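Abbfa_003403 (Acinetobacter baumannii, PDB 4ZXH) is a four-domain nonribosomal peptide synthetase whose condensation, adenylation, carrier and thioesterase domains probably activate, couple and release a peptide-type product. Local coordinates at residues A148-S154 and A293-V298; G156-R160 and G365-F369; R165-V169 and L382-L387; E371-Q377 and L389-P393. All coordinates share one frame; numbering follows the deposited sequence.

Contact 1. Residues A148-S154 and A293-V298; sequences ALMDFWS and ALGQFV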
loop_
_atom_site.group_PDB
_atom_site.type_symbol
_atom_site.label_atom_id
_atom_site.label_comp_id
_atom_site.label_asym_id
_atom_site.label_seq_id
_atom_site.Cartn_x
_atom_site.Cartn_y
_atom_site.Cartn_z
ATOM N N ALA A 148 6.354 6.139 -25.877
ATOM C CA ALA A 148 6.776 7.535 -25.718
ATOM C C ALA A 148 7.175 8.160 -27.053
ATOM O O ALA A 148 7.108 9.387 -27.209
ATOM C CB ALA A 148 7.935 7.657 -24.721
ATOM N N LEU A 149 7.569 7.331 -28.024
ATOM C CA LEU A 149 8.023 7.852 -29.309
ATOM C C LEU A 149 6.854 8.033 -30.266
ATOM O O LEU A 149 6.739 9.072 -30.917
ATOM C CB LEU A 149 9.074 6.938 -29.934
ATOM C CG LEU A 149 9.754 7.518 -31.185
ATOM C CD1 LEU A 149 10.672 8.729 -30.858
ATOM C CD2 LEU A 149 10.512 6.449 -31.991
ATOM N N MET A 150 5.986 7.031 -30.375
ATOM C CA MET A 150 4.844 7.171 -31.277
ATOM C C MET A 150 3.715 6.249 -30.864
ATOM O O MET A 150 3.906 5.326 -30.083
ATOM C CB MET A 150 5.245 6.927 -32.753
ATOM C CG MET A 150 5.864 5.556 -33.121
ATOM S SD MET A 150 6.279 5.357 -34.914
ATOM C CE MET A 150 7.778 6.303 -35.022
ATOM N N ASP A 151 2.522 6.533 -31.364
ATOM C CA ASP A 151 1.368 5.717 -31.056
ATOM C C ASP A 151 1.116 4.675 -32.158
ATOM O O ASP A 151 1.859 4.583 -33.127
ATOM C CB ASP A 151 0.144 6.614 -30.858
ATOM C CG ASP A 151 -0.069 7.553 -32.008
ATOM O OD1 ASP A 151 0.415 7.235 -33.114
ATOM O OD2 ASP A 151 -0.724 8.605 -31.816
ATOM N N PHE A 152 0.052 3.904 -31.990
ATOM C CA PHE A 152 -0.325 2.861 -32.921
ATOM C C PHE A 152 -0.757 3.423 -34.279
ATOM O O PHE A 152 -0.366 2.879 -35.318
ATOM C CB PHE A 152 -1.442 2.019 -32.316
ATOM C CG PHE A 152 -1.647 0.703 -32.997
ATOM C CD1 PHE A 152 -0.682 -0.296 -32.913
ATOM C CD2 PHE A 152 -2.816 0.454 -33.713
ATOM C CE1 PHE A 152 -0.871 -1.520 -33.550
ATOM C CE2 PHE A 152 -3.016 -0.763 -34.344
ATOM C CZ PHE A 152 -2.040 -1.749 -34.264
ATOM N N TRP A 153 -1.549 4.501 -34.279
ATOM C CA TRP A 153 -1.915 5.146 -35.545
ATOM C C TRP A 153 -0.625 5.370 -36.358
ATOM O O TRP A 153 -0.604 5.141 -37.566
ATOM C CB TRP A 153 -2.682 6.461 -35.303
ATOM C CG TRP A 153 -3.236 7.171 -36.533
ATOM C CD1 TRP A 153 -2.672 8.226 -37.184
ATOM C CD2 TRP A 153 -4.463 6.895 -37.222
ATOM N NE1 TRP A 153 -3.455 8.627 -38.228
ATOM C CE2 TRP A 153 -4.561 7.823 -38.283
ATOM C CE3 TRP A 153 -5.476 5.940 -37.066
ATOM C CZ2 TRP A 153 -5.637 7.822 -39.187
ATOM C CZ3 TRP A 153 -6.550 5.941 -37.971
ATOM C CH2 TRP A 153 -6.617 6.876 -39.012
ATOM N N SER A 154 0.457 5.761 -35.683
ATOM C CA SER A 154 1.746 5.994 -36.343
ATOM C C SER A 154 2.326 4.713 -36.910
ATOM O O SER A 154 2.893 4.715 -38.017
ATOM C CB SER A 154 2.752 6.628 -35.381
ATOM O OG SER A 154 2.353 7.947 -35.032
ATOM N N ALA A 293 0.826 12.319 -39.773
ATOM C CA ALA A 293 2.018 12.589 -38.972
ATOM C C ALA A 293 2.408 11.438 -38.056
ATOM O O ALA A 293 1.577 10.865 -37.349
ATOM C CB ALA A 293 1.819 13.854 -38.141
ATOM N N LEU A 294 3.689 11.105 -38.058
ATOM C CA LEU A 294 4.191 10.191 -37.050
ATOM C C LEU A 294 4.322 10.927 -35.712
ATOM O O LEU A 294 4.681 12.098 -35.678
ATOM C CB LEU A 294 5.533 9.628 -37.468
ATOM C CG LEU A 294 5.579 8.836 -38.750
ATOM C CD1 LEU A 294 7.021 8.583 -39.073
ATOM C CD2 LEU A 294 4.847 7.546 -38.554
ATOM N N GLY A 295 4.018 10.246 -34.619
ATOM C CA GLY A 295 4.195 10.829 -33.305
ATOM C C GLY A 295 3.310 10.204 -32.249
ATOM O O GLY A 295 2.549 9.282 -32.530
ATOM N N GLN A 296 3.415 10.710 -31.025
ATOM C CA GLN A 296 2.614 10.210 -29.918
ATOM C C GLN A 296 1.557 11.256 -29.549
ATOM O O GLN A 296 1.845 12.265 -28.896
ATOM C CB GLN A 296 3.540 9.829 -28.751
ATOM C CG GLN A 296 2.989 9.700 -27.328
ATOM C CD GLN A 296 1.562 9.223 -27.220
ATOM O OE1 GLN A 296 1.059 8.487 -28.067
ATOM N NE2 GLN A 296 0.909 9.611 -26.132
ATOM N N PHE A 297 0.334 11.004 -30.016
ATOM C CA PHE A 297 -0.755 11.980 -29.988
ATOM C C PHE A 297 -1.911 11.487 -29.123
ATOM O O PHE A 297 -2.875 12.209 -28.879
ATOM C CB PHE A 297 -1.266 12.265 -31.404
ATOM C CG PHE A 297 -0.263 12.940 -32.291
ATOM C CD1 PHE A 297 -0.047 14.310 -32.202
ATOM C CD2 PHE A 297 0.455 12.212 -33.225
ATOM C CE1 PHE A 297 0.878 14.945 -33.025
ATOM C CE2 PHE A 297 1.385 12.835 -34.052
ATOM C CZ PHE A 297 1.597 14.203 -33.952
ATOM N N VAL A 298 -1.800 10.246 -28.667
ATOM C CA VAL A 298 -2.831 9.604 -27.873
ATOM C C VAL A 298 -2.932 10.205 -26.472
ATOM O O VAL A 298 -1.935 10.305 -25.778
ATOM C CB VAL A 298 -2.535 8.103 -27.762
ATOM C CG1 VAL A 298 -3.223 7.486 -26.574
ATOM C CG2 VAL A 298 -2.930 7.413 -29.039
#
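D151 ties A148-S154 to A293-V298 through its backbone and its carboxylate together. Its N donates to G295 O over 3.0 Å, while D151 OD2 accepts from F297 N at 3.2 Å, with the donor 51° out of the carboxylate plane. The other oxygen turns to its own helix: D151 OD1 takes S154 N at 3.0 Å, the N-cap bond that starts helix 152-165. With CG between the backbone N and the carbonyl carbon (chi1 52°), the carboxylate turns back over the start of the helix while OD2 still faces the loop. S154 OG lies 2.8 Å from G295 O and equally near D151 OD1, with a single proton to share between them. R285 adds a salt bridge to D151 OD1, consistent with the structural role of this aspartate in the HHxxxDG signature of condensation domains; H146 and H147 precede it, and F152 stands where the signature has glycine. Farther out, V298 CG2 rests on D151 CB at 3.7 Å, and Q296 OE1 comes up against the same methylene. The Q296 amide is held by NE2 bonding to V298 O at 2.9 Å and to E22 O. At the far end L294 CD2 packs on S154 CB at 3.9 Å.

Contact 2. Residues G156-R160 and G365-F369; sequences GLLLR and GMDEF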
loop_
_atom_site.group_PDB
_atom_site.type_symbol
_atom_site.label_atom_id
_atom_site.label_comp_id
_atom_site.label_asym_id
_atom_site.label_seq_id
_atom_site.Cartn_x
_atom_site.Cartn_y
_atom_site.Cartn_z
ATOM N N GLY A 156 0.698 2.208 -38.080
ATOM C CA GLY A 156 0.008 1.880 -39.306
ATOM C C GLY A 156 0.480 2.733 -40.464
ATOM O O GLY A 156 0.633 2.252 -41.572
ATOM N N LEU A 157 0.700 4.012 -40.202
ATOM C CA LEU A 157 1.260 4.891 -41.201
ATOM C C LEU A 157 2.607 4.355 -41.665
ATOM O O LEU A 157 2.945 4.404 -42.843
ATOM C CB LEU A 157 1.418 6.297 -40.641
ATOM C CG LEU A 157 0.155 7.136 -40.489
ATOM C CD1 LEU A 157 0.538 8.475 -39.890
ATOM C CD2 LEU A 157 -0.498 7.339 -41.829
ATOM N N LEU A 158 3.373 3.828 -40.724
ATOM C CA LEU A 158 4.722 3.416 -41.023
ATOM C C LEU A 158 4.698 2.053 -41.697
ATOM O O LEU A 158 5.371 1.827 -42.713
ATOM C CB LEU A 158 5.540 3.402 -39.751
ATOM C CG LEU A 158 7.048 3.392 -39.923
ATOM C CD1 LEU A 158 7.445 4.333 -41.037
ATOM C CD2 LEU A 158 7.677 3.817 -38.592
ATOM N N LEU A 159 3.879 1.164 -41.144
ATOM C CA LEU A 159 3.656 -0.169 -41.703
ATOM C C LEU A 159 3.214 -0.124 -43.166
ATOM O O LEU A 159 3.710 -0.873 -44.008
ATOM C CB LEU A 159 2.610 -0.904 -40.878
ATOM C CG LEU A 159 2.144 -2.254 -41.402
ATOM C CD1 LEU A 159 3.341 -3.151 -41.672
ATOM C CD2 LEU A 159 1.205 -2.896 -40.390
ATOM N N ARG A 160 2.276 0.759 -43.473
ATOM C CA ARG A 160 1.768 0.798 -44.816
ATOM C C ARG A 160 2.863 1.305 -45.750
ATOM O O ARG A 160 3.136 0.700 -46.779
ATOM C CB ARG A 160 0.520 1.667 -44.919
ATOM C CG ARG A 160 -0.093 1.583 -46.321
ATOM C CD ARG A 160 -1.463 2.200 -46.476
ATOM N NE ARG A 160 -1.993 1.662 -47.720
ATOM C CZ ARG A 160 -2.713 0.546 -47.798
ATOM N NH1 ARG A 160 -3.026 -0.128 -46.685
ATOM N NH2 ARG A 160 -3.117 0.102 -48.985
ATOM N N GLY A 365 -8.196 2.487 -43.562
ATOM C CA GLY A 365 -7.337 2.364 -44.726
ATOM C C GLY A 365 -6.187 1.406 -44.471
ATOM O O GLY A 365 -5.059 1.648 -44.915
ATOM N N MET A 366 -6.476 0.333 -43.727
ATOM C CA MET A 366 -5.537 -0.766 -43.520
ATOM C C MET A 366 -6.194 -2.144 -43.777
ATOM O O MET A 366 -5.867 -3.125 -43.111
ATOM C CB MET A 366 -4.962 -0.718 -42.094
ATOM C CG MET A 366 -4.084 0.496 -41.798
ATOM S SD MET A 366 -2.575 0.649 -42.801
ATOM C CE MET A 366 -2.386 2.438 -42.714
ATOM N N ASP A 367 -7.104 -2.222 -44.746
ATOM C CA ASP A 367 -7.834 -3.465 -45.009
ATOM C C ASP A 367 -6.947 -4.692 -45.272
ATOM O O ASP A 367 -7.202 -5.772 -44.720
ATOM C CB ASP A 367 -8.788 -3.266 -46.184
ATOM C CG ASP A 367 -9.936 -2.315 -45.853
ATOM O OD1 ASP A 367 -10.146 -2.017 -44.656
ATOM O OD2 ASP A 367 -10.631 -1.864 -46.792
ATOM N N GLU A 368 -5.907 -4.518 -46.096
ATOM C CA GLU A 368 -4.949 -5.587 -46.399
ATOM C C GLU A 368 -4.287 -6.162 -45.154
ATOM O O GLU A 368 -3.828 -7.302 -45.175
ATOM C CB GLU A 368 -3.846 -5.089 -47.346
ATOM C CG GLU A 368 -4.304 -4.397 -48.639
ATOM C CD GLU A 368 -4.544 -2.900 -48.451
ATOM O OE1 GLU A 368 -4.785 -2.468 -47.300
ATOM O OE2 GLU A 368 -4.474 -2.149 -49.443
ATOM N N PHE A 369 -4.239 -5.368 -44.079
ATOM C CA PHE A 369 -3.535 -5.725 -42.845
ATOM C C PHE A 369 -4.463 -6.107 -41.702
ATOM O O PHE A 369 -3.998 -6.351 -40.584
ATOM C CB PHE A 369 -2.658 -4.562 -42.369
ATOM C CG PHE A 369 -1.634 -4.129 -43.361
ATOM C CD1 PHE A 369 -0.351 -4.645 -43.321
ATOM C CD2 PHE A 369 -1.949 -3.202 -44.342
ATOM C CE1 PHE A 369 0.610 -4.237 -44.252
ATOM C CE2 PHE A 369 -1.002 -2.803 -45.280
ATOM C CZ PHE A 369 0.282 -3.317 -45.226
#
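R160 meets E368 end-on, NH1 to OE1 at 3.0 Å and NH2 to OE2 at 2.7 Å, in a two-pronged salt bridge. Both acceptors sit in the guanidinium plane, but the carboxylate is turned 43° from it, so the nitrogens reach E368 from above its plane. The arginine runs extended from CG to NE, whereas E368 bends at chi2 (87°) to bring its carboxylate round to meet it. F369 offers its ring edge to R160 NH1, with CE2 3.6 Å away, an in-plane approach rather than a cation-pi stack. At its CD1 and CE1 atoms the ring meets L159, obliquely, with L159 CD2 3.8 Å from F369 CD1. M366 runs in across the arginine stem: its CE is 3.7 Å from R160 CB, and its SD lies at the guanidinium edge. In the second shell, E171 O accepts from R160 NE and so helps fix the guanidinium's rotation, while L382 packs against E368 and F369. With two straight bonds between opposite charges and E368 on the exposed side, both groups are probably ionised.

Contact 3. Residues R165-V169 and L382-L387; sequences RFGLV and LVGQDL. With PX4 (1,2-dimyristoyl-sn-glycero-3-phosphocholine), chain C.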
loop_
_atom_site.group_PDB
_atom_site.type_symbol
_atom_site.label_atom_id
_atom_site.label_comp_id
_atom_site.label_asym_id
_atom_site.label_seq_id
_atom_site.Cartn_x
_atom_site.Cartn_y
_atom_site.Cartn_z
ATOM N N ARG A 165 7.225 0.090 -49.981
ATOM C CA ARG A 165 8.619 0.092 -50.380
ATOM C C ARG A 165 9.082 -1.326 -50.670
ATOM O O ARG A 165 9.933 -1.544 -51.533
ATOM C CB ARG A 165 9.489 0.728 -49.309
ATOM C CG ARG A 165 9.229 2.205 -49.087
ATOM C CD ARG A 165 10.045 2.669 -47.908
ATOM N NE ARG A 165 9.720 4.016 -47.465
ATOM C CZ ARG A 165 10.530 5.065 -47.592
ATOM N NH1 ARG A 165 11.723 4.915 -48.154
ATOM N NH2 ARG A 165 10.156 6.263 -47.145
ATOM N N PHE A 166 8.492 -2.289 -49.969
ATOM C CA PHE A 166 8.824 -3.698 -50.166
ATOM C C PHE A 166 8.039 -4.383 -51.276
ATOM O O PHE A 166 8.320 -5.535 -51.595
ATOM C CB PHE A 166 8.626 -4.479 -48.872
ATOM C CG PHE A 166 9.828 -4.471 -47.982
ATOM C CD1 PHE A 166 10.916 -5.278 -48.267
ATOM C CD2 PHE A 166 9.874 -3.659 -46.863
ATOM C CE1 PHE A 166 12.027 -5.275 -47.453
ATOM C CE2 PHE A 166 10.978 -3.645 -46.049
ATOM C CZ PHE A 166 12.055 -4.460 -46.337
ATOM N N GLY A 167 7.073 -3.684 -51.867
ATOM C CA GLY A 167 6.255 -4.261 -52.919
ATOM C C GLY A 167 5.045 -5.083 -52.489
ATOM O O GLY A 167 4.564 -5.915 -53.258
ATOM N N LEU A 168 4.537 -4.844 -51.282
ATOM C CA LEU A 168 3.402 -5.606 -50.750
ATOM C C LEU A 168 2.026 -4.961 -50.987
ATOM O O LEU A 168 1.021 -5.657 -51.079
ATOM C CB LEU A 168 3.599 -5.850 -49.256
ATOM C CG LEU A 168 4.777 -6.764 -48.957
ATOM C CD1 LEU A 168 5.084 -6.766 -47.488
ATOM C CD2 LEU A 168 4.441 -8.155 -49.427
ATOM N N VAL A 169 1.975 -3.639 -51.075
ATOM C CA VAL A 169 0.723 -2.950 -51.377
ATOM C C VAL A 169 1.020 -1.971 -52.488
ATOM O O VAL A 169 2.183 -1.604 -52.695
ATOM C CB VAL A 169 0.119 -2.197 -50.146
ATOM C CG1 VAL A 169 -0.272 -3.173 -49.061
ATOM C CG2 VAL A 169 1.086 -1.165 -49.616
ATOM N N LEU A 382 0.063 -11.636 -47.003
ATOM C CA LEU A 382 0.251 -10.521 -47.904
ATOM C C LEU A 382 1.437 -10.881 -48.792
ATOM O O LEU A 382 2.566 -10.929 -48.332
ATOM C CB LEU A 382 0.494 -9.250 -47.103
ATOM C CG LEU A 382 0.405 -7.883 -47.749
ATOM C CD1 LEU A 382 -0.939 -7.718 -48.377
ATOM C CD2 LEU A 382 0.607 -6.858 -46.663
ATOM N N VAL A 383 1.172 -11.183 -50.054
ATOM C CA VAL A 383 2.188 -11.744 -50.920
ATOM C C VAL A 383 2.712 -10.723 -51.910
ATOM O O VAL A 383 1.954 -10.117 -52.676
ATOM C CB VAL A 383 1.644 -12.964 -51.688
ATOM C CG1 VAL A 383 2.712 -13.534 -52.613
ATOM C CG2 VAL A 383 1.145 -14.010 -50.703
ATOM N N GLY A 384 4.022 -10.531 -51.886
ATOM C CA GLY A 384 4.670 -9.624 -52.803
ATOM C C GLY A 384 5.578 -10.425 -53.696
ATOM O O GLY A 384 5.697 -11.637 -53.552
ATOM N N GLN A 385 6.207 -9.750 -54.642
ATOM C CA GLN A 385 7.153 -10.403 -55.526
ATOM C C GLN A 385 8.300 -11.036 -54.728
ATOM O O GLN A 385 8.682 -12.178 -54.979
ATOM C CB GLN A 385 7.676 -9.392 -56.541
ATOM C CG GLN A 385 8.893 -9.815 -57.296
ATOM C CD GLN A 385 9.230 -8.865 -58.435
ATOM O OE1 GLN A 385 8.735 -7.729 -58.508
ATOM N NE2 GLN A 385 10.070 -9.336 -59.342
ATOM N N ASP A 386 8.831 -10.314 -53.748
ATOM C CA ASP A 386 10.056 -10.768 -53.084
ATOM C C ASP A 386 9.827 -11.505 -51.763
ATOM O O ASP A 386 10.710 -12.221 -51.315
ATOM C CB ASP A 386 10.998 -9.586 -52.829
ATOM C CG ASP A 386 11.540 -8.971 -54.115
ATOM O OD1 ASP A 386 11.712 -9.697 -55.127
ATOM O OD2 ASP A 386 11.802 -7.749 -54.108
ATOM N N LEU A 387 8.661 -11.322 -51.139
ATOM C CA LEU A 387 8.386 -11.924 -49.835
ATOM C C LEU A 387 6.917 -12.097 -49.516
ATOM O O LEU A 387 6.044 -11.690 -50.276
ATOM C CB LEU A 387 9.035 -11.110 -48.710
ATOM C CG LEU A 387 8.882 -9.586 -48.644
ATOM C CD1 LEU A 387 7.489 -9.188 -48.433
ATOM C CD2 LEU A 387 9.664 -9.103 -47.435
HETATM O O1 PX4 C . 22.184 -12.087 -43.289
HETATM O O2 PX4 C . 20.855 -14.290 -43.710
HETATM P P1 PX4 C . 21.132 -12.848 -44.066
HETATM O O3 PX4 C . 21.418 -12.753 -45.654
HETATM C C1 PX4 C . 22.718 -12.643 -46.236
HETATM C C2 PX4 C . 22.589 -12.847 -47.748
HETATM N N1 PX4 C . 23.828 -12.529 -48.490
HETATM C C3 PX4 C . 25.018 -12.960 -47.736
HETATM C C4 PX4 C . 23.803 -13.225 -49.789
HETATM C C5 PX4 C . 23.900 -11.082 -48.745
HETATM O O4 PX4 C . 19.738 -12.029 -44.006
HETATM C C6 PX4 C . 18.495 -12.586 -43.568
HETATM C C7 PX4 C . 17.656 -11.466 -42.962
HETATM C C8 PX4 C . 18.667 -10.502 -42.347
HETATM O O5 PX4 C . 18.003 -9.397 -41.740
HETATM C C9 PX4 C . 18.596 -8.064 -41.732
HETATM O O6 PX4 C . 19.596 -7.833 -42.389
HETATM C C10 PX4 C . 17.956 -6.972 -40.916
HETATM C C11 PX4 C . 17.178 -6.010 -41.803
HETATM C C12 PX4 C . 15.728 -5.959 -41.345
HETATM C C13 PX4 C . 15.199 -4.540 -41.499
HETATM C C14 PX4 C . 13.951 -4.530 -42.367
HETATM C C15 PX4 C . 13.695 -3.107 -42.828
HETATM C C16 PX4 C . 12.317 -2.660 -42.386
HETATM C C17 PX4 C . 12.147 -1.169 -42.606
HETATM C C18 PX4 C . 12.595 -0.395 -41.367
HETATM C C19 PX4 C . 11.416 0.132 -40.566
HETATM C C20 PX4 C . 11.845 0.411 -39.130
HETATM C C21 PX4 C . 10.705 1.049 -38.336
HETATM C C22 PX4 C . 10.771 0.729 -36.850
HETATM O O7 PX4 C . 16.875 -10.797 -43.965
HETATM C C23 PX4 C . 15.472 -10.606 -43.575
HETATM O O8 PX4 C . 15.005 -11.394 -42.776
HETATM C C24 PX4 C . 14.638 -9.449 -44.133
HETATM C C25 PX4 C . 13.174 -9.387 -43.664
HETATM C C26 PX4 C . 12.453 -8.103 -44.114
HETATM C C27 PX4 C . 11.018 -7.979 -43.564
HETATM C C28 PX4 C . 10.264 -6.733 -44.041
HETATM C C29 PX4 C . 8.834 -6.619 -43.483
HETATM C C30 PX4 C . 8.066 -5.400 -44.017
HETATM C C31 PX4 C . 7.019 -4.779 -43.061
HETATM C C32 PX4 C . 7.694 -3.901 -41.995
HETATM C C33 PX4 C . 6.811 -2.850 -41.307
HETATM C C34 PX4 C . 7.414 -2.392 -39.976
HETATM C C35 PX4 C . 7.110 -0.951 -39.555
HETATM C C36 PX4 C . 6.381 -0.890 -38.221
#
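F166 and L387 share a lipid: carbon C28 of the bound dimyristoyl-glycerophosphocholine lipid lies over one face of the F166 ring, 3.7 Å from CZ, and L387 CD2 comes within 4.2 Å of the same carbon. The two side chains cross at about a right angle, with L387 CD2 4.1 Å from F166 CD1. With L387 CG between backbone N and carbonyl carbon (chi1 48°), CD2 goes to F166 and CD1 to the branch end of L168. L168 carries most of the contact. Its CD2 lies against the backbone at L382 O and G384 N, and its CB is 4.1 Å from L382 CG. No hydrogen bond links R165-V169 to L382-L387; they are held by apolar packing. Within the second segment, G384 N bonds to L387 O at 2.8 Å, closing the turn. The first segment ends helix 152-165 in a Schellman motif at G167, and the second supplies strand 382-383 and the turn of the hairpin that leads into strand 387-391, on the edge of a six-stranded mixed sheet in the condensation domain.

Contact 4. Residues E371-Q377 and L389-P393; sequences ELLLPIQ and LGSFP. With K (potassium ion), chain D.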
loop_
_atom_site.group_PDB
_atom_site.type_symbol
_atom_site.label_atom_id
_atom_site.label_comp_id
_atom_site.label_asym_id
_atom_site.label_seq_id
_atom_site.Cartn_x
_atom_site.Cartn_y
_atom_site.Cartn_z
ATOM N N GLU A 371 -6.508 -8.804 -40.816
ATOM C CA GLU A 371 -6.308 -10.078 -40.148
ATOM C C GLU A 371 -4.879 -10.267 -39.599
ATOM O O GLU A 371 -4.701 -10.950 -38.592
ATOM C CB GLU A 371 -6.688 -11.214 -41.102
ATOM C CG GLU A 371 -8.108 -11.059 -41.619
ATOM C CD GLU A 371 -8.598 -12.267 -42.392
ATOM O OE1 GLU A 371 -7.896 -13.294 -42.388
ATOM O OE2 GLU A 371 -9.684 -12.193 -43.015
ATOM N N LEU A 372 -3.875 -9.650 -40.226
ATOM C CA LEU A 372 -2.493 -9.737 -39.720
ATOM C C LEU A 372 -2.317 -9.077 -38.357
ATOM O O LEU A 372 -1.468 -9.485 -37.573
ATOM C CB LEU A 372 -1.503 -9.091 -40.688
ATOM C CG LEU A 372 -1.174 -9.824 -41.980
ATOM C CD1 LEU A 372 -0.185 -9.008 -42.789
ATOM C CD2 LEU A 372 -0.614 -11.190 -41.671
ATOM N N LEU A 373 -3.110 -8.045 -38.094
ATOM C CA LEU A 373 -2.960 -7.235 -36.897
ATOM C C LEU A 373 -3.842 -7.708 -35.743
ATOM O O LEU A 373 -3.778 -7.155 -34.650
ATOM C CB LEU A 373 -3.275 -5.772 -37.213
ATOM C CG LEU A 373 -2.312 -5.040 -38.146
ATOM C CD1 LEU A 373 -2.683 -3.568 -38.276
ATOM C CD2 LEU A 373 -0.896 -5.182 -37.630
ATOM N N LEU A 374 -4.662 -8.725 -35.983
ATOM C CA LEU A 374 -5.478 -9.310 -34.919
ATOM C C LEU A 374 -4.616 -10.016 -33.860
ATOM O O LEU A 374 -3.461 -10.364 -34.101
ATOM C CB LEU A 374 -6.495 -10.290 -35.513
ATOM C CG LEU A 374 -7.683 -9.689 -36.265
ATOM C CD1 LEU A 374 -8.555 -10.777 -36.859
ATOM C CD2 LEU A 374 -8.493 -8.840 -35.328
ATOM N N PRO A 375 -5.171 -10.226 -32.664
ATOM C CA PRO A 375 -4.344 -10.881 -31.653
ATOM C C PRO A 375 -4.434 -12.391 -31.763
ATOM O O PRO A 375 -3.998 -13.103 -30.860
ATOM C CB PRO A 375 -4.953 -10.398 -30.341
ATOM C CG PRO A 375 -5.912 -9.274 -30.734
ATOM C CD PRO A 375 -6.383 -9.643 -32.078
ATOM N N ILE A 376 -5.014 -12.869 -32.857
ATOM C CA ILE A 376 -5.159 -14.300 -33.091
ATOM C C ILE A 376 -4.456 -14.717 -34.377
ATOM O O ILE A 376 -4.292 -13.906 -35.305
ATOM C CB ILE A 376 -6.627 -14.712 -33.206
ATOM C CG1 ILE A 376 -7.249 -14.060 -34.439
ATOM C CG2 ILE A 376 -7.391 -14.306 -31.982
ATOM C CD1 ILE A 376 -8.462 -14.740 -34.883
ATOM N N GLN A 377 -4.054 -15.983 -34.437
ATOM C CA GLN A 377 -3.490 -16.520 -35.663
ATOM C C GLN A 377 -4.550 -16.610 -36.740
ATOM O O GLN A 377 -5.694 -16.971 -36.477
ATOM C CB GLN A 377 -2.853 -17.894 -35.444
ATOM C CG GLN A 377 -2.124 -18.424 -36.675
ATOM C CD GLN A 377 -0.678 -18.036 -36.686
ATOM O OE1 GLN A 377 -0.235 -17.307 -37.565
ATOM N NE2 GLN A 377 0.078 -18.538 -35.730
ATOM N N LEU A 389 4.173 -11.981 -46.004
ATOM C CA LEU A 389 3.930 -11.726 -44.569
ATOM C C LEU A 389 2.798 -12.592 -44.037
ATOM O O LEU A 389 1.754 -12.700 -44.673
ATOM C CB LEU A 389 3.582 -10.256 -44.291
ATOM C CG LEU A 389 4.554 -9.087 -44.480
ATOM C CD1 LEU A 389 3.976 -7.873 -43.802
ATOM C CD2 LEU A 389 5.927 -9.376 -43.927
ATOM N N GLY A 390 2.997 -13.194 -42.869
ATOM C CA GLY A 390 1.960 -13.981 -42.221
ATOM C C GLY A 390 1.819 -13.522 -40.786
ATOM O O GLY A 390 2.621 -12.709 -40.329
ATOM N N SER A 391 0.806 -14.021 -40.078
ATOM C CA SER A 391 0.589 -13.641 -38.680
ATOM C C SER A 391 1.686 -14.168 -37.796
ATOM O O SER A 391 2.274 -15.189 -38.107
ATOM C CB SER A 391 -0.752 -14.161 -38.157
ATOM O OG SER A 391 -1.840 -13.505 -38.773
ATOM N N PHE A 392 1.968 -13.455 -36.704
ATOM C CA PHE A 392 2.745 -14.007 -35.595
ATOM C C PHE A 392 2.337 -13.300 -34.287
ATOM O O PHE A 392 2.874 -12.250 -33.945
ATOM C CB PHE A 392 4.247 -13.880 -35.852
ATOM C CG PHE A 392 5.096 -14.632 -34.857
ATOM C CD1 PHE A 392 5.468 -15.939 -35.095
ATOM C CD2 PHE A 392 5.516 -14.026 -33.674
ATOM C CE1 PHE A 392 6.240 -16.624 -34.190
ATOM C CE2 PHE A 392 6.281 -14.705 -32.753
ATOM C CZ PHE A 392 6.642 -16.003 -33.000
ATOM N N PRO A 393 1.372 -13.871 -33.550
ATOM C CA PRO A 393 0.897 -13.174 -32.345
ATOM C C PRO A 393 1.930 -13.104 -31.234
ATOM O O PRO A 393 2.671 -14.045 -30.965
ATOM C CB PRO A 393 -0.303 -14.009 -31.908
ATOM C CG PRO A 393 -0.717 -14.772 -33.160
ATOM C CD PRO A 393 0.559 -15.059 -33.866
HETATM K K K D . -2.876 -11.891 -36.537
#
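S391 reaches across to E371-Q377 with its OG, 3.0 Å from a potassium ion that four backbone carbonyls also hold. The closest of these is I376 O at 2.8 Å; E371 O and L374 O both stand 2.9 Å from the metal, and L372 O is at 3.0 Å. The loop thus curls its carbonyls inward round the cation, with S391 the one ligand from the strand side and the one side-chain oxygen. Its chi1 of -68° sets OG anti to the carbonyl carbon and turned toward the ion. Beside the site L372 lies over the strand backbone, CD2 3.5 Å from G390 C, and its CD1 approaches L389 CB. At the other end P393 CG touches the loop backbone, 3.9 Å from I376 C. By binding four loop carbonyls and S391 OG, the ion probably helps hold this irregular loop to the strand. L372 and L389 both pack on F45 of strand 40-49, next to strand 387-391 in its sheet, while Y411 of strand 403-411 touches E371, L374 and I376, and V416 and V418 of strand 414-422 lie against P375.

All four contacts lie in the condensation domain, and the first three follow helix 152-165 from its start to just past its end. Contact 1 holds its start and contact 2 its middle, their centres 14 Å apart; contact 3 takes up the chain as it leaves the helix, its centre 25 Å from that of contact 1. The partner segments follow in the same order, 293-298, 365-369 and 382-387, so these three contacts cross along the chain. Contact 4 opens only after contacts 1 and 2 have closed, but interleaves with contact 3 across neighbouring strands 382-383 and 387-391. F369 CE1 packs on L382 CD2 at 3.6 Å, joining contacts 2 and 3. The helix is thus bound to loops and sheet beside the lipid and potassium sites.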